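Local coordinates for protein acetylene hydratase (Pelobacter acetylenicus, PDB 2E7Z) that catalyses the hydration of acetylene to acetaldehyde, using a tungsten-bis(molybdopterin guanine dinucleotide) cofactor and one [4Fe-4S] cluster, at residues A[101-107]-A[127-133]; A[115-119]-A[334-338]. All coordinates share one frame; numbering follows the deposited sequence.

Contact 1: A[101-107]-A[127-133]; sequences ESLGVSQ and GSPNWTS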
ATOM      1  N   GLU A 101     -24.823   4.228   1.576  1.00  8.88           N
ATOM      2  CA  GLU A 101     -23.792   3.467   2.275  1.00  8.70           C
ATOM      3  C   GLU A 101     -23.692   2.023   1.779  1.00  7.97           C
ATOM      4  O   GLU A 101     -22.727   1.347   2.099  1.00  8.13           O
ATOM      5  CB  GLU A 101     -24.011   3.534   3.798  1.00  8.73           C
ATOM      6  CG  GLU A 101     -25.302   2.898   4.290  1.00 10.68           C
ATOM      7  CD  GLU A 101     -26.474   3.862   4.340  1.00 12.70           C
ATOM      8  OE1 GLU A 101     -26.424   4.928   3.691  1.00 12.97           O
ATOM      9  OE2 GLU A 101     -27.465   3.540   5.022  1.00 14.64           O
ATOM     10  N   SER A 102     -24.669   1.582   0.991  1.00  7.42           N
ATOM     11  CA  SER A 102     -24.593   0.247   0.391  0.80  7.50           C
ATOM     12  C   SER A 102     -23.685   0.146  -0.830  1.00  7.04           C
ATOM     13  O   SER A 102     -23.526  -0.952  -1.375  1.00  7.08           O
ATOM     14  CB  SER A 102     -25.980  -0.265   0.042  0.80  8.21           C
ATOM     15  OG  SER A 102     -26.518   0.389  -1.097  0.80  7.75           O
ATOM     16  N   LEU A 103     -23.064   1.253  -1.236  1.00  6.62           N
ATOM     17  CA  LEU A 103     -22.006   1.213  -2.258  1.00  7.09           C
ATOM     18  C   LEU A 103     -20.647   1.134  -1.568  1.00  7.09           C
ATOM     19  O   LEU A 103     -20.267   2.034  -0.772  1.00  7.28           O
ATOM     20  CB  LEU A 103     -22.091   2.496  -3.095  1.00  8.06           C
ATOM     21  CG  LEU A 103     -20.886   2.710  -4.015  1.00  7.87           C
ATOM     22  CD1 LEU A 103     -20.766   1.645  -5.129  1.00  9.52           C
ATOM     23  CD2 LEU A 103     -20.910   4.092  -4.652  1.00  9.94           C
ATOM     24  N   GLY A 104     -19.910   0.071  -1.905  1.00  6.21           N
ATOM     25  CA  GLY A 104     -18.534  -0.107  -1.462  1.00  7.08           C
ATOM     26  C   GLY A 104     -17.593   0.097  -2.646  1.00  6.62           C
ATOM     27  O   GLY A 104     -17.953  -0.246  -3.796  1.00  7.37           O
ATOM     28  N   VAL A 105     -16.413   0.653  -2.393  1.00  6.10           N
ATOM     29  CA  VAL A 105     -15.419   0.882  -3.450  1.00  6.58           C
ATOM     30  C   VAL A 105     -14.049   0.413  -2.988  1.00  6.48           C
ATOM     31  O   VAL A 105     -13.651   0.753  -1.857  1.00  6.91           O
ATOM     32  CB  VAL A 105     -15.385   2.387  -3.866  1.00  6.51           C
ATOM     33  CG1 VAL A 105     -14.248   2.628  -4.884  1.00  8.07           C
ATOM     34  CG2 VAL A 105     -16.694   2.827  -4.449  1.00  7.16           C
ATOM     35  N   SER A 106     -13.333  -0.340  -3.825  1.00  6.94           N
ATOM     36  CA  SER A 106     -11.928  -0.654  -3.582  1.00  6.27           C
ATOM     37  C   SER A 106     -11.165   0.003  -4.715  1.00  5.83           C
ATOM     38  O   SER A 106     -11.343  -0.394  -5.890  1.00  6.80           O
ATOM     39  CB  SER A 106     -11.738  -2.175  -3.540  1.00  7.35           C
ATOM     40  OG  SER A 106     -10.377  -2.539  -3.444  1.00  7.54           O
ATOM     41  N   GLN A 107     -10.344   0.996  -4.408  1.00  5.91           N
ATOM     42  CA  GLN A 107      -9.643   1.768  -5.437  1.00  5.82           C
ATOM     43  C   GLN A 107      -8.176   1.852  -5.131  1.00  5.90           C
ATOM     44  O   GLN A 107      -7.803   2.204  -3.999  1.00  6.64           O
ATOM     45  CB  GLN A 107     -10.199   3.202  -5.468  1.00  6.26           C
ATOM     46  CG  GLN A 107      -9.511   4.144  -6.440  1.00  6.10           C
ATOM     47  CD  GLN A 107      -9.651   5.599  -6.064  1.00  6.74           C
ATOM     48  OE1 GLN A 107      -9.969   5.917  -4.909  1.00  7.79           O
ATOM     49  NE2 GLN A 107      -9.377   6.486  -6.988  1.00  7.29           N
ATOM     50  N   GLY A 127     -23.311   9.938  -0.699  1.00  8.58           N
ATOM     51  CA  GLY A 127     -23.508   9.664   0.731  1.00  8.92           C
ATOM     52  C   GLY A 127     -22.876   8.376   1.204  1.00  9.00           C
ATOM     53  O   GLY A 127     -23.235   7.861   2.244  1.00  9.42           O
ATOM     54  N   SER A 128     -21.938   7.820   0.423  1.00  8.15           N
ATOM     55  CA  SER A 128     -21.271   6.581   0.857  1.00  7.89           C
ATOM     56  C   SER A 128     -19.907   6.857   1.474  1.00  7.87           C
ATOM     57  O   SER A 128     -19.022   7.408   0.823  1.00  7.72           O
ATOM     58  CB  SER A 128     -21.009   5.588  -0.286  1.00  7.98           C
ATOM     59  OG  SER A 128     -20.397   4.469   0.355  1.00  8.36           O
ATOM     60  N   PRO A 129     -19.701   6.397   2.717  1.00  7.85           N
ATOM     61  CA  PRO A 129     -18.394   6.458   3.328  1.00  8.04           C
ATOM     62  C   PRO A 129     -17.545   5.216   3.026  1.00  7.66           C
ATOM     63  O   PRO A 129     -16.394   5.124   3.464  1.00  8.04           O
ATOM     64  CB  PRO A 129     -18.751   6.438   4.822  1.00  9.24           C
ATOM     65  CG  PRO A 129     -19.889   5.455   4.866  1.00  8.35           C
ATOM     66  CD  PRO A 129     -20.706   5.794   3.621  1.00  8.67           C
ATOM     67  N   ASN A 130     -18.114   4.242   2.316  1.00  7.29           N
ATOM     68  CA  ASN A 130     -17.490   2.913   2.264  1.00  7.50           C
ATOM     69  C   ASN A 130     -16.423   2.702   1.176  1.00  6.86           C
ATOM     70  O   ASN A 130     -16.556   1.854   0.289  1.00  7.41           O
ATOM     71  CB  ASN A 130     -18.564   1.841   2.303  1.00  7.12           C
ATOM     72  CG  ASN A 130     -19.245   1.774   3.675  1.00  7.25           C
ATOM     73  OD1 ASN A 130     -20.484   1.667   3.769  1.00  9.91           O
ATOM     74  ND2 ASN A 130     -18.455   1.925   4.730  1.00  5.81           N
ATOM     75  N   TRP A 131     -15.384   3.525   1.274  1.00  6.70           N
ATOM     76  CA  TRP A 131     -14.203   3.447   0.433  1.00  6.49           C
ATOM     77  C   TRP A 131     -13.104   2.709   1.157  1.00  6.22           C
ATOM     78  O   TRP A 131     -12.836   3.033   2.357  1.00  7.25           O
ATOM     79  CB  TRP A 131     -13.705   4.859   0.119  1.00  5.81           C
ATOM     80  CG  TRP A 131     -12.533   4.883  -0.808  1.00  6.24           C
ATOM     81  CD1 TRP A 131     -12.608   4.961  -2.163  1.00  6.56           C
ATOM     82  CD2 TRP A 131     -11.136   4.876  -0.468  1.00  7.22           C
ATOM     83  NE1 TRP A 131     -11.336   4.960  -2.698  1.00  6.28           N
ATOM     84  CE2 TRP A 131     -10.416   4.939  -1.683  1.00  7.02           C
ATOM     85  CE3 TRP A 131     -10.421   4.854   0.742  1.00  7.35           C
ATOM     86  CZ2 TRP A 131      -9.023   4.959  -1.742  1.00  6.81           C
ATOM     87  CZ3 TRP A 131      -9.011   4.865   0.691  1.00  9.16           C
ATOM     88  CH2 TRP A 131      -8.329   4.938  -0.553  1.00  7.79           C
ATOM     89  N   THR A 132     -12.457   1.764   0.476  1.00  6.70           N
ATOM     90  CA  THR A 132     -11.270   1.180   1.035  1.00  7.00           C
ATOM     91  C   THR A 132     -10.276   0.966  -0.101  1.00  6.60           C
ATOM     92  O   THR A 132     -10.560   1.302  -1.262  1.00  6.29           O
ATOM     93  CB  THR A 132     -11.540  -0.099   1.854  1.00  7.85           C
ATOM     94  OG1 THR A 132     -10.387  -0.382   2.650  1.00  9.11           O
ATOM     95  CG2 THR A 132     -11.840  -1.294   0.989  1.00  8.84           C
ATOM     96  N   SER A 133      -9.115   0.433   0.240  1.00  6.60           N
ATOM     97  CA  SER A 133      -8.053   0.325  -0.727  1.00  6.96           C
ATOM     98  C   SER A 133      -7.077  -0.709  -0.212  1.00  7.03           C
ATOM     99  O   SER A 133      -6.908  -0.874   1.002  1.00  7.54           O
ATOM    100  CB  SER A 133      -7.369   1.693  -0.888  1.00  7.38           C
ATOM    101  OG  SER A 133      -6.269   1.627  -1.790  1.00  9.40           O
TER
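Trp131 and Gln107 meet because both first torsions run trans: CG of Trp131 lies opposite its backbone N (chi1 -177°), and so does CG of Gln107 (chi1 177°). Gln107 then stays extended and brings its amide to the edge of the indole. The amide and ring planes are almost perpendicular. Trp131 NE1 donates to Gln107 OE1 at 2.8 Å. The bond is bent, 139° at the hydrogen, and OE1 sits somewhat out of the ring plane. The amide nitrogen, Gln107 NE2, donates to Glu115 and Glu491, so both ends of the amide are held, which should fix its rotation. Val105 CG1 packs obliquely against Trp131 CD1 at 3.9 Å. A phenylalanine in place of Trp131 has no N-H for Gln107 OE1, and would probably leave the amide freer to turn.

The two segments contain the parallel strands 103-107 and 131-132 of a beta-alpha-beta unit, with helix 118-126 as the crossover. Strand 131-132 is an outermost strand of its mixed sheet, and 103-107 lies between it and strand 408-412. Val105 N donates to Asn130 O at 2.9 Å. Thr132 N donates back to Val105 O at 2.8 Å. Gln107 N completes the ladder on Thr132 O at 3.2 Å. Val105 and Trp131 share one face of the sheet; Ser106 and Thr132 share the other, where Ser106 OG bonds to Tyr420 and Ser414 of the cofactor site.

Serine hydroxyls extend the pairing at both ends. Ser128 OG donates to Leu103 O at 2.7 Å, in the carbonyl plane, and accepts from Asn130 N in an ST turn. Ser133 OG donates to Gln107 O at 2.8 Å.

Contact 2: A[115-119]-A[334-338]; sequences EYGTL and ISKIQ
Gly117, at the N-cap position of helix 118-126, comes within 4.6 Å of Gln338 CA to CA, at the corner of a type I' beta turn from Glu115 to Thr118. Its backbone angles (phi 103°) suit glycine, and a CB would also run into Ile334 O and Ile337 CB. The two segments can therefore close in to this distance.

Ile337 turns CG1 opposite its carbonyl carbon (chi1 -65°), which leaves CG2 opposite the backbone N and facing the turn. This methyl lies 3.3 Å from Tyr116 O and also touches the carbonyl carbon of Gly117. Ile337 CD1 comes equally near to Tyr116 O. CG2 runs beside Thr118 CG2, the two side chains pointing the same way. Ile334 CG2 rests on Gly117 CA at 3.8 Å. Gln338 lays CG against Gly117 O, and its CA makes a CA-H...O contact with the same oxygen.

Glu115 braces the turn from within. Its OE1 accepts from Leu119 N at 2.9 Å, from above the carboxylate plane, and more weakly from Gly117 N. Thr118 OG1 donates to Glu115 O at 2.8 Å. One water donates to Glu115 OE1 and accepts from Gln338 NE2 at 3.0 Å, while Gln338 OE1 bonds to His340.

Across the contact, mostly aliphatic carbons meet backbone atoms, and the water supplies a polar bridge. Tyr116 O is buried against isoleucine carbons with no polar partner, which probably carries some energetic cost.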
ATOM      1  N   GLU A 115      -7.873  10.788 -11.118  1.00  6.93           N
ATOM      2  CA  GLU A 115      -9.147  11.344 -10.647  1.00  6.92           C
ATOM      3  C   GLU A 115      -9.013  12.572  -9.747  1.00  6.94           C
ATOM      4  O   GLU A 115      -9.980  13.313  -9.623  1.00  7.09           O
ATOM      5  CB  GLU A 115     -10.077  10.278 -10.052  1.00  7.46           C
ATOM      6  CG  GLU A 115      -9.522   9.361  -8.953  1.00  7.75           C
ATOM      7  CD  GLU A 115      -9.492   9.937  -7.544  1.00  7.60           C
ATOM      8  OE1 GLU A 115     -10.191  10.941  -7.215  1.00  7.56           O
ATOM      9  OE2 GLU A 115      -8.775   9.336  -6.696  1.00  8.77           O
ATOM     10  N   TYR A 116      -7.850  12.805  -9.128  1.00  6.77           N
ATOM     11  CA  TYR A 116      -7.536  14.096  -8.513  1.00  7.61           C
ATOM     12  C   TYR A 116      -8.510  14.479  -7.396  1.00  7.50           C
ATOM     13  O   TYR A 116      -8.672  15.659  -7.088  1.00  9.43           O
ATOM     14  CB  TYR A 116      -7.440  15.210  -9.558  1.00  7.57           C
ATOM     15  CG  TYR A 116      -6.368  14.946 -10.588  1.00  6.73           C
ATOM     16  CD1 TYR A 116      -5.043  15.245 -10.318  1.00  8.13           C
ATOM     17  CD2 TYR A 116      -6.677  14.328 -11.803  1.00  6.92           C
ATOM     18  CE1 TYR A 116      -4.039  14.986 -11.245  1.00  7.30           C
ATOM     19  CE2 TYR A 116      -5.677  14.030 -12.744  1.00  7.30           C
ATOM     20  CZ  TYR A 116      -4.352  14.357 -12.436  1.00  7.65           C
ATOM     21  OH  TYR A 116      -3.334  14.089 -13.318  1.00  8.40           O
ATOM     22  N   GLY A 117      -9.112  13.489  -6.746  1.00  7.22           N
ATOM     23  CA  GLY A 117     -10.075  13.731  -5.656  1.00  7.59           C
ATOM     24  C   GLY A 117     -11.523  13.553  -6.046  1.00  7.06           C
ATOM     25  O   GLY A 117     -12.418  13.563  -5.167  1.00  7.59           O
ATOM     26  N   THR A 118     -11.790  13.389  -7.353  1.00  6.92           N
ATOM     27  CA  THR A 118     -13.170  13.309  -7.780  1.00  7.04           C
ATOM     28  C   THR A 118     -13.856  11.987  -7.429  1.00  6.80           C
ATOM     29  O   THR A 118     -15.082  11.940  -7.409  1.00  7.14           O
ATOM     30  CB  THR A 118     -13.335  13.606  -9.292  1.00  7.19           C
ATOM     31  OG1 THR A 118     -12.616  12.645 -10.071  1.00  7.28           O
ATOM     32  CG2 THR A 118     -12.852  15.016  -9.616  1.00  7.45           C
ATOM     33  N   LEU A 119     -13.083  10.936  -7.120  1.00  6.48           N
ATOM     34  CA  LEU A 119     -13.707   9.702  -6.706  1.00  7.09           C
ATOM     35  C   LEU A 119     -14.372   9.838  -5.344  1.00  7.15           C
ATOM     36  O   LEU A 119     -15.537   9.530  -5.204  1.00  7.12           O
ATOM     37  CB  LEU A 119     -12.692   8.541  -6.778  1.00  7.02           C
ATOM     38  CG  LEU A 119     -13.213   7.139  -6.443  1.00  7.22           C
ATOM     39  CD1 LEU A 119     -13.324   6.816  -4.929  1.00  8.71           C
ATOM     40  CD2 LEU A 119     -14.511   6.767  -7.194  1.00  7.86           C
ATOM     41  N   ILE A 334      -6.002  17.764  -3.282  1.00  7.55           N
ATOM     42  CA  ILE A 334      -6.903  16.644  -3.564  1.00  8.17           C
ATOM     43  C   ILE A 334      -7.944  16.551  -2.434  1.00  7.85           C
ATOM     44  O   ILE A 334      -9.123  16.287  -2.676  1.00  7.63           O
ATOM     45  CB  ILE A 334      -6.094  15.361  -3.673  1.00  7.89           C
ATOM     46  CG1 ILE A 334      -5.302  15.360  -4.999  1.00  9.38           C
ATOM     47  CG2 ILE A 334      -6.972  14.116  -3.544  1.00  8.53           C
ATOM     48  CD1 ILE A 334      -4.283  14.217  -5.134  1.00 10.83           C
ATOM     49  N   SER A 335      -7.503  16.787  -1.190  1.00  8.32           N
ATOM     50  CA  SER A 335      -8.402  16.710  -0.060  1.00  9.31           C
ATOM     51  C   SER A 335      -9.584  17.640  -0.206  1.00  8.93           C
ATOM     52  O   SER A 335     -10.682  17.281   0.211  1.00 10.12           O
ATOM     53  CB  SER A 335      -7.678  17.107   1.240  1.00  9.10           C
ATOM     54  OG  SER A 335      -6.594  16.217   1.496  1.00 10.13           O
ATOM     55  N   LYS A 336      -9.360  18.821  -0.781  0.50  6.74           N
ATOM     56  CA  LYS A 336     -10.439  19.802  -0.929  0.50  8.75           C
ATOM     57  C   LYS A 336     -11.392  19.380  -2.049  0.50  6.75           C
ATOM     58  O   LYS A 336     -12.605  19.498  -1.927  0.50  5.60           O
ATOM     59  CB  LYS A 336      -9.843  21.176  -1.192  0.50  8.87           C
ATOM     60  CG  LYS A 336      -8.927  21.651  -0.066  0.50 11.80           C
ATOM     61  CD  LYS A 336      -8.737  23.153  -0.104  0.50 14.08           C
ATOM     62  CE  LYS A 336      -8.560  23.706   1.302  0.50 16.57           C
ATOM     63  NZ  LYS A 336      -9.705  23.348   2.174  0.50 17.80           N
ATOM     64  N   ILE A 337     -10.823  18.839  -3.140  1.00  7.86           N
ATOM     65  CA  ILE A 337     -11.630  18.327  -4.265  1.00  8.10           C
ATOM     66  C   ILE A 337     -12.531  17.180  -3.778  1.00  7.94           C
ATOM     67  O   ILE A 337     -13.668  17.049  -4.217  1.00  8.31           O
ATOM     68  CB  ILE A 337     -10.725  17.928  -5.482  1.00  7.80           C
ATOM     69  CG1 ILE A 337     -10.076  19.207  -6.009  1.00  8.31           C
ATOM     70  CG2 ILE A 337     -11.549  17.234  -6.578  1.00  9.40           C
ATOM     71  CD1 ILE A 337      -8.952  18.982  -7.009  1.00 10.18           C
ATOM     72  N   GLN A 338     -12.035  16.387  -2.840  1.00  7.61           N
ATOM     73  CA  GLN A 338     -12.795  15.239  -2.320  1.00  7.50           C
ATOM     74  C   GLN A 338     -14.069  15.612  -1.531  1.00  7.80           C
ATOM     75  O   GLN A 338     -14.939  14.771  -1.376  1.00  8.19           O
ATOM     76  CB  GLN A 338     -11.905  14.347  -1.462  1.00  7.28           C
ATOM     77  CG  GLN A 338     -10.822  13.665  -2.264  1.00  7.75           C
ATOM     78  CD  GLN A 338      -9.894  12.809  -1.434  1.00  7.64           C
ATOM     79  OE1 GLN A 338      -9.596  13.171  -0.280  1.00  8.14           O
ATOM     80  NE2 GLN A 338      -9.388  11.684  -2.003  1.00  7.47           N
TER
HETATM   81  O   HOH W   1     -10.646  10.572  -4.510  1.00  7.01           O

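The centres of contacts 1 and 2 lie about 15 Å apart, on the same side of the chain's centre and within the molybdopterin oxidoreductase region of the protein. Along the chain their segments alternate: 101-107, 115-119, 127-133, then 334-338 far later. Helix 118-126 starts in contact 2 and crosses over between the two strands of contact 1. The contacts also touch directly. The Gln107 amide reaches the carboxylate of the turn, and Leu119 CD1 packs on Trp131 CD1 at 3.4 Å. Contact 1 forms the edge of the sheet, close to the cofactor. Contact 2 joins the start of the crossover helix to helix 334-337, more than 200 residues later in the chain.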